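Local coordinates for protein EST1E (Clostridium proteoclasticum, PDB 2WTM) that hydrolyses ester bonds as a promiscuous feruloyl esterase of the alpha/beta-hydrolase fold, probably releasing ferulic acid from its esters, at residues A[17-28]-A[49-59]; A[181-192]-A[210-218]. All coordinates share one frame; numbering follows the deposited sequence. Where two conformers were deposited one is given.

Contact 1 (A[17-28]-A[49-59]); sequences LDMPKNNPEKCP and QETLNEIGVAT
Asp18 and Thr59 form an antiparallel, hydrogen-bonded pair where strand 11-18 meets strand 58-62 in the central sheet of the alpha/beta-hydrolase fold. Both of their backbone bonds measure 2.9 Å, Asp18 N to Thr59 O and Thr59 N to Asp18 O. Strand 58-62 also lies beside strand 27-33, the first strand of the beta-alpha-beta unit, and is tied to it by Ala58 N donating to Pro28 O. The tight part surrounds Ala58 and Gly56: the Ala58 methyl is touched by Met19 SD and Cys27 SG, while the Pro20 ring rests on the Gly56 peptide, CG 3.4 Å from Gly56 C. Gly56, at positive phi, is the C' residue of the Schellman motif closing helix 43-54. Beyond Pro20, the type I turn carries the exposed Lys21, Asn22 and Asn23 away, and a water links Lys21 N to Asn53 O. On the helix side the Asp18 carboxylate stacks on the Gln49 amide, planes 18° apart, while its OD2 bridges to Arg61. Gln49 NE2 donates to Asn53 OD1. With Asn53 CG opposite its carbonyl carbon (chi1 -59°), ND2 meets both Val57 O at 3.0 Å and Thr59 OG1 at 3.1 Å.

Contact 2 (A[181-192]-A[210-218]); sequences VEDFVDKYTKPV and AFSKQYKNC
With CG1 of Val185 trans to its backbone N (chi1 170°), that methyl sits over the centre of the Tyr215 ring, 3.6 Å from its centroid, and the other methyl, CG2, meets Phe211 CD1. Gln214 CG likewise lies opposite its own N (chi1 -168°), and the extended chain carries NE2 to Asp186 OD1 at 2.8 Å; the carboxylate is met from above its plane, although the acceptor lies in the amide plane of Gln214. The same nitrogen makes a weak bond to Glu182 O. Val192 CG2 approaches the opposite face of Tyr215 nearer the rim, so this residue, just past helix 205-214, is held by CH-pi contacts between helix 181-187 and the start of strand 192-197. Helix meets helix where Val181 and Val185 touch Phe211; the axes of 181-187 and 210-214 come within 10.1 Å. Met115 of helix 109-120 touches both Val185 and Tyr215. Where the strands begin, Asn217 ND2 donates nearly straight to Thr189 O (2.8 Å), and Val192 N takes Asn217 O as its acceptor at 2.9 Å. Water joins Tyr215 OH to Phe184 O. An apolar centre is thus bordered by amide and water links, which probably restrain the helix ends and the turn.

Contacts 1 and 2 lie toward different ends of the same eight-stranded sheet, their centres about 27 Å apart and their nearest atoms about 12 Å, without touching. They share no helix or strand. Contact 1 joins three neighbouring strands and the end of helix 43-54; contact 2 joins two helices and the start of the outermost parallel pair. None of the touching residues of contact 1 is exposed, whereas contact 2 has a buried centre and an exposed rim of Asp186, Thr189, Lys216 and Asn217. Backbone bonding between strands and close packing of small residues and prolines dominate the first; an aromatic ring between valines dominates the second. Lys187 forms a salt bridge with Glu154 of the second subunit and Phe184 packs on its Thr178; no other chain touches contact 1.

Contact 1 (A[17-28]-A[49-59])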
# COMPACT_ATOMS: atom_id res chain seq x y z
N LEU A 17 13.60 -21.76 2.96
CA LEU A 17 12.75 -22.79 2.41
C LEU A 17 13.08 -24.09 3.13
O LEU A 17 14.26 -24.53 3.13
CB LEU A 17 13.03 -22.94 0.91
CG LEU A 17 12.27 -24.04 0.18
CD1 LEU A 17 10.75 -23.94 0.27
CD2 LEU A 17 12.74 -24.04 -1.30
N ASP A 18 12.07 -24.70 3.75
CA ASP A 18 12.25 -26.00 4.42
C ASP A 18 11.30 -26.97 3.84
O ASP A 18 10.10 -26.72 3.70
CB ASP A 18 12.01 -25.90 5.90
CG ASP A 18 13.10 -25.16 6.61
OD1 ASP A 18 14.14 -25.78 7.01
OD2 ASP A 18 12.95 -23.93 6.76
N MET A 19 11.85 -28.14 3.46
CA MET A 19 11.08 -29.18 2.81
C MET A 19 10.68 -30.28 3.78
O MET A 19 11.32 -30.44 4.81
CB MET A 19 11.90 -29.82 1.69
CG MET A 19 12.30 -28.85 0.57
SD MET A 19 10.96 -28.13 -0.39
CE MET A 19 10.11 -29.45 -1.08
N PRO A 20 9.60 -31.00 3.47
CA PRO A 20 9.31 -32.18 4.31
C PRO A 20 10.46 -33.15 4.19
O PRO A 20 11.15 -33.13 3.18
CB PRO A 20 8.03 -32.73 3.72
CG PRO A 20 7.43 -31.64 3.00
CD PRO A 20 8.58 -30.80 2.47
N LYS A 21 10.67 -33.92 5.26
CA LYS A 21 11.84 -34.81 5.47
C LYS A 21 12.20 -35.60 4.25
O LYS A 21 13.39 -35.75 3.89
CB LYS A 21 11.49 -35.81 6.59
N ASN A 22 11.16 -36.14 3.63
CA ASN A 22 11.33 -37.12 2.60
C ASN A 22 11.74 -36.51 1.27
O ASN A 22 11.97 -37.25 0.33
CB ASN A 22 10.05 -37.95 2.41
CG ASN A 22 8.81 -37.08 2.34
OD1 ASN A 22 8.54 -36.35 3.40
ND2 ASN A 22 8.10 -37.06 1.32
N ASN A 23 11.80 -35.18 1.17
CA ASN A 23 12.11 -34.49 -0.08
C ASN A 23 11.17 -34.97 -1.18
O ASN A 23 11.62 -35.64 -2.11
CB ASN A 23 13.59 -34.74 -0.46
N PRO A 24 9.87 -34.65 -1.09
CA PRO A 24 8.91 -35.09 -2.09
C PRO A 24 9.11 -34.29 -3.33
O PRO A 24 9.50 -33.13 -3.24
CB PRO A 24 7.56 -34.67 -1.50
CG PRO A 24 7.87 -33.50 -0.70
CD PRO A 24 9.24 -33.78 -0.09
N GLU A 25 8.79 -34.87 -4.49
CA GLU A 25 8.86 -34.11 -5.75
C GLU A 25 7.69 -33.12 -5.90
O GLU A 25 7.80 -32.16 -6.66
CB GLU A 25 8.91 -35.06 -6.95
CG GLU A 25 7.66 -35.91 -7.15
N LYS A 26 6.57 -33.38 -5.21
CA LYS A 26 5.43 -32.48 -5.17
C LYS A 26 4.90 -32.39 -3.74
O LYS A 26 4.73 -33.41 -3.04
CB LYS A 26 4.31 -32.93 -6.11
CG LYS A 26 4.52 -32.61 -7.58
CD LYS A 26 4.12 -31.16 -7.87
CE LYS A 26 3.92 -30.91 -9.33
NZ LYS A 26 5.18 -31.18 -10.04
N CYS A 27 4.63 -31.16 -3.27
CA CYS A 27 4.02 -30.99 -1.97
C CYS A 27 3.45 -29.57 -1.86
O CYS A 27 3.83 -28.69 -2.66
CB CYS A 27 5.02 -31.18 -0.84
SG CYS A 27 6.45 -30.14 -0.88
N PRO A 28 2.55 -29.36 -0.88
CA PRO A 28 2.07 -27.99 -0.63
C PRO A 28 3.15 -27.11 -0.02
O PRO A 28 4.16 -27.60 0.49
CB PRO A 28 0.94 -28.18 0.37
CG PRO A 28 0.62 -29.65 0.35
CD PRO A 28 1.93 -30.32 0.04
N GLN A 49 6.60 -23.76 11.69
CA GLN A 49 7.32 -24.25 10.53
C GLN A 49 7.61 -25.76 10.61
O GLN A 49 7.31 -26.51 9.68
CB GLN A 49 8.61 -23.46 10.40
CG GLN A 49 9.54 -24.02 9.39
CD GLN A 49 10.86 -24.48 10.01
OE1 GLN A 49 11.47 -23.76 10.79
NE2 GLN A 49 11.34 -25.66 9.57
N GLU A 50 8.11 -26.17 11.78
CA GLU A 50 8.51 -27.59 12.00
C GLU A 50 7.32 -28.49 11.96
O GLU A 50 7.35 -29.54 11.32
CB GLU A 50 9.28 -27.72 13.31
CG GLU A 50 10.68 -27.15 13.15
CD GLU A 50 11.59 -27.31 14.34
OE1 GLU A 50 11.10 -27.56 15.45
OE2 GLU A 50 12.79 -27.05 14.15
N THR A 51 6.25 -28.08 12.61
CA THR A 51 4.99 -28.78 12.51
C THR A 51 4.49 -28.99 11.09
O THR A 51 4.06 -30.06 10.70
CB THR A 51 3.91 -28.04 13.34
OG1 THR A 51 4.30 -28.02 14.72
CG2 THR A 51 2.59 -28.69 13.18
N LEU A 52 4.51 -27.92 10.28
CA LEU A 52 4.08 -28.03 8.91
C LEU A 52 4.94 -29.01 8.13
O LEU A 52 4.41 -29.83 7.40
CB LEU A 52 3.98 -26.63 8.26
CG LEU A 52 2.91 -25.76 8.90
CD1 LEU A 52 3.12 -24.35 8.50
CD2 LEU A 52 1.58 -26.24 8.43
N ASN A 53 6.26 -28.90 8.25
CA ASN A 53 7.14 -29.81 7.54
C ASN A 53 6.86 -31.27 7.95
O ASN A 53 6.90 -32.14 7.14
CB ASN A 53 8.62 -29.51 7.85
CG ASN A 53 9.10 -28.09 7.49
OD1 ASN A 53 10.07 -27.65 8.08
ND2 ASN A 53 8.48 -27.43 6.51
N GLU A 54 6.55 -31.47 9.21
CA GLU A 54 6.27 -32.82 9.72
C GLU A 54 5.05 -33.48 9.09
O GLU A 54 5.03 -34.71 8.89
CB GLU A 54 6.16 -32.67 11.19
CG GLU A 54 6.01 -33.88 11.91
CD GLU A 54 6.19 -33.58 13.32
OE1 GLU A 54 5.14 -33.43 14.00
OE2 GLU A 54 7.38 -33.42 13.70
N ILE A 55 4.02 -32.71 8.71
CA ILE A 55 2.87 -33.27 8.01
C ILE A 55 2.97 -33.25 6.48
O ILE A 55 2.05 -33.57 5.78
CB ILE A 55 1.54 -32.63 8.48
CG1 ILE A 55 1.50 -31.12 8.12
CG2 ILE A 55 1.38 -32.81 9.96
CD1 ILE A 55 0.15 -30.48 8.37
N GLY A 56 4.12 -32.85 5.95
CA GLY A 56 4.31 -32.87 4.51
C GLY A 56 4.15 -31.58 3.75
O GLY A 56 3.94 -31.59 2.55
N VAL A 57 4.24 -30.49 4.48
CA VAL A 57 4.09 -29.12 3.90
C VAL A 57 5.42 -28.43 3.97
O VAL A 57 5.99 -28.20 5.03
CB VAL A 57 2.91 -28.36 4.66
CG1 VAL A 57 2.75 -26.89 4.16
CG2 VAL A 57 1.60 -29.06 4.47
N ALA A 58 5.90 -28.05 2.79
CA ALA A 58 7.11 -27.21 2.72
C ALA A 58 6.72 -25.83 3.28
O ALA A 58 5.57 -25.45 3.30
CB ALA A 58 7.54 -27.10 1.34
N THR A 59 7.73 -25.11 3.74
CA THR A 59 7.49 -23.79 4.32
C THR A 59 8.46 -22.79 3.75
O THR A 59 9.63 -23.11 3.46
CB THR A 59 7.61 -23.83 5.84
OG1 THR A 59 8.90 -24.39 6.24
CG2 THR A 59 6.42 -24.63 6.44
O HOH W 1 10.87 -22.53 6.30
O HOH W 2 8.73 -34.05 7.39

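Contact 2 (A[181-192]-A[210-218])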
# COMPACT_ATOMS: atom_id res chain seq x y z
N VAL A 181 -9.57 -3.34 7.16
CA VAL A 181 -9.39 -4.80 7.36
C VAL A 181 -10.62 -5.60 7.01
O VAL A 181 -10.56 -6.65 6.41
CB VAL A 181 -8.87 -5.11 8.80
CG1 VAL A 181 -8.68 -6.58 9.00
CG2 VAL A 181 -7.54 -4.39 9.02
N GLU A 182 -11.76 -5.06 7.42
CA GLU A 182 -13.02 -5.76 7.23
C GLU A 182 -13.32 -6.10 5.78
O GLU A 182 -13.96 -7.15 5.49
CB GLU A 182 -14.15 -4.91 7.83
CG GLU A 182 -14.21 -4.81 9.33
CD GLU A 182 -13.17 -3.85 9.98
OE1 GLU A 182 -12.50 -3.03 9.25
OE2 GLU A 182 -13.04 -3.92 11.24
N ASP A 183 -12.86 -5.27 4.85
CA ASP A 183 -13.02 -5.52 3.40
C ASP A 183 -12.28 -6.80 3.01
O ASP A 183 -12.76 -7.63 2.22
CB ASP A 183 -12.49 -4.38 2.55
CG ASP A 183 -13.35 -3.17 2.57
OD1 ASP A 183 -14.42 -3.17 3.23
OD2 ASP A 183 -12.90 -2.19 1.96
N PHE A 184 -11.07 -6.91 3.52
CA PHE A 184 -10.23 -8.08 3.22
C PHE A 184 -10.77 -9.38 3.88
O PHE A 184 -10.62 -10.46 3.33
CB PHE A 184 -8.74 -7.88 3.69
CG PHE A 184 -8.03 -6.72 3.06
CD1 PHE A 184 -7.10 -6.94 2.10
CD2 PHE A 184 -8.34 -5.40 3.36
CE1 PHE A 184 -6.37 -5.91 1.52
CE2 PHE A 184 -7.61 -4.34 2.82
CZ PHE A 184 -6.64 -4.60 1.87
N VAL A 185 -11.31 -9.25 5.07
CA VAL A 185 -11.96 -10.40 5.73
C VAL A 185 -13.13 -10.88 4.86
O VAL A 185 -13.29 -12.08 4.59
CB VAL A 185 -12.42 -10.05 7.13
CG1 VAL A 185 -13.29 -11.14 7.73
CG2 VAL A 185 -11.21 -9.77 8.04
N ASP A 186 -13.94 -9.93 4.42
CA ASP A 186 -15.07 -10.31 3.59
C ASP A 186 -14.69 -10.99 2.29
O ASP A 186 -15.48 -11.81 1.74
CB ASP A 186 -15.87 -9.03 3.25
CG ASP A 186 -16.84 -8.65 4.34
OD1 ASP A 186 -17.08 -9.41 5.33
OD2 ASP A 186 -17.37 -7.52 4.18
N LYS A 187 -13.55 -10.65 1.72
CA LYS A 187 -13.15 -11.20 0.45
C LYS A 187 -12.57 -12.59 0.51
O LYS A 187 -12.66 -13.31 -0.51
CB LYS A 187 -12.22 -10.26 -0.27
CG LYS A 187 -12.90 -9.00 -0.74
CD LYS A 187 -14.07 -9.27 -1.67
CE LYS A 187 -13.65 -9.97 -2.93
NZ LYS A 187 -14.76 -10.01 -3.95
N TYR A 188 -12.05 -13.01 1.68
CA TYR A 188 -11.39 -14.32 1.73
C TYR A 188 -12.33 -15.30 2.39
O TYR A 188 -12.48 -15.31 3.60
CB TYR A 188 -10.05 -14.23 2.50
CG TYR A 188 -9.27 -15.53 2.37
CD1 TYR A 188 -8.50 -15.78 1.24
CD2 TYR A 188 -9.36 -16.52 3.37
CE1 TYR A 188 -7.77 -16.99 1.11
CE2 TYR A 188 -8.67 -17.70 3.23
CZ TYR A 188 -7.90 -17.92 2.11
OH TYR A 188 -7.22 -19.11 1.91
N THR A 189 -12.97 -16.08 1.52
CA THR A 189 -14.00 -17.04 1.95
C THR A 189 -13.55 -18.46 2.05
O THR A 189 -14.39 -19.35 2.36
CB THR A 189 -15.16 -17.00 0.97
OG1 THR A 189 -14.70 -17.35 -0.31
CG2 THR A 189 -15.74 -15.55 0.98
N LYS A 190 -12.27 -18.72 1.85
CA LYS A 190 -11.67 -20.07 1.98
C LYS A 190 -11.39 -20.32 3.47
O LYS A 190 -11.61 -19.47 4.30
CB LYS A 190 -10.43 -20.25 1.10
CG LYS A 190 -10.72 -20.20 -0.38
CD LYS A 190 -9.55 -20.31 -1.22
CE LYS A 190 -9.83 -20.38 -2.71
NZ LYS A 190 -8.50 -20.28 -3.48
N PRO A 191 -10.97 -21.54 3.83
CA PRO A 191 -10.79 -21.83 5.21
C PRO A 191 -9.73 -21.00 5.93
O PRO A 191 -8.63 -20.83 5.39
CB PRO A 191 -10.37 -23.31 5.23
CG PRO A 191 -10.99 -23.83 3.96
CD PRO A 191 -10.70 -22.71 2.99
N VAL A 192 -10.10 -20.57 7.12
CA VAL A 192 -9.27 -19.82 8.03
C VAL A 192 -9.20 -20.45 9.42
O VAL A 192 -10.23 -20.89 9.96
CB VAL A 192 -9.80 -18.35 8.14
CG1 VAL A 192 -8.96 -17.54 9.03
CG2 VAL A 192 -9.93 -17.76 6.79
N ALA A 210 -14.23 -11.50 17.21
CA ALA A 210 -15.06 -10.78 16.27
C ALA A 210 -14.73 -11.11 14.82
O ALA A 210 -15.62 -11.44 13.99
CB ALA A 210 -14.91 -9.29 16.51
N PHE A 211 -13.44 -11.04 14.45
CA PHE A 211 -13.07 -11.36 13.08
C PHE A 211 -13.42 -12.81 12.71
O PHE A 211 -13.85 -13.09 11.61
CB PHE A 211 -11.60 -11.01 12.73
CG PHE A 211 -11.37 -9.53 12.58
CD1 PHE A 211 -11.97 -8.85 11.56
CD2 PHE A 211 -10.55 -8.85 13.48
CE1 PHE A 211 -11.74 -7.44 11.42
CE2 PHE A 211 -10.35 -7.47 13.39
CZ PHE A 211 -10.94 -6.78 12.36
N SER A 212 -13.28 -13.74 13.64
CA SER A 212 -13.63 -15.14 13.37
C SER A 212 -15.08 -15.32 12.99
O SER A 212 -15.42 -16.27 12.30
CB SER A 212 -13.30 -16.06 14.54
OG SER A 212 -14.21 -15.97 15.67
N LYS A 213 -15.95 -14.47 13.51
CA LYS A 213 -17.36 -14.53 13.18
C LYS A 213 -17.65 -13.84 11.86
O LYS A 213 -18.58 -14.22 11.17
CB LYS A 213 -18.19 -13.91 14.31
CG LYS A 213 -18.02 -14.69 15.63
CD LYS A 213 -18.94 -14.27 16.71
CE LYS A 213 -18.40 -14.60 18.12
NZ LYS A 213 -18.22 -16.04 18.39
N GLN A 214 -16.81 -12.87 11.47
CA GLN A 214 -16.99 -12.19 10.20
C GLN A 214 -16.65 -13.04 8.98
O GLN A 214 -17.30 -12.97 7.92
CB GLN A 214 -16.18 -10.91 10.17
CG GLN A 214 -16.56 -10.07 9.03
CD GLN A 214 -15.67 -8.90 8.79
OE1 GLN A 214 -15.04 -8.37 9.74
NE2 GLN A 214 -15.70 -8.41 7.54
N TYR A 215 -15.58 -13.83 9.09
CA TYR A 215 -15.14 -14.67 8.05
C TYR A 215 -16.25 -15.68 7.69
O TYR A 215 -16.98 -16.14 8.62
CB TYR A 215 -13.89 -15.44 8.53
CG TYR A 215 -12.57 -14.76 8.22
CD1 TYR A 215 -11.69 -14.45 9.24
CD2 TYR A 215 -12.21 -14.49 6.91
CE1 TYR A 215 -10.46 -13.82 8.97
CE2 TYR A 215 -10.96 -13.89 6.62
CZ TYR A 215 -10.11 -13.54 7.69
OH TYR A 215 -8.91 -12.91 7.40
N LYS A 216 -16.33 -16.04 6.42
CA LYS A 216 -17.23 -17.10 5.94
C LYS A 216 -16.93 -18.44 6.56
O LYS A 216 -17.84 -19.16 6.98
CB LYS A 216 -17.18 -17.21 4.42
CG LYS A 216 -18.12 -18.20 3.82
CD LYS A 216 -19.55 -17.65 3.81
CE LYS A 216 -20.51 -18.69 3.30
NZ LYS A 216 -21.88 -18.15 3.54
N ASN A 217 -15.65 -18.79 6.64
CA ASN A 217 -15.24 -20.15 7.00
C ASN A 217 -14.03 -20.04 7.97
O ASN A 217 -12.94 -20.39 7.56
CB ASN A 217 -14.80 -20.91 5.74
CG ASN A 217 -15.98 -21.50 4.93
OD1 ASN A 217 -16.82 -22.22 5.47
ND2 ASN A 217 -15.99 -21.24 3.63
N CYS A 218 -14.24 -19.63 9.21
CA CYS A 218 -13.15 -19.54 10.16
C CYS A 218 -13.40 -20.30 11.42
O CYS A 218 -14.45 -20.18 12.04
CB CYS A 218 -12.89 -18.07 10.51
SG CYS A 218 -11.58 -17.78 11.74
O HOH W 3 -8.69 -12.05 4.81
O HOH W 4 -15.13 -14.30 4.57
O HOH W 5 -17.16 -12.64 5.29
O HOH W 6 -13.35 -17.53 5.28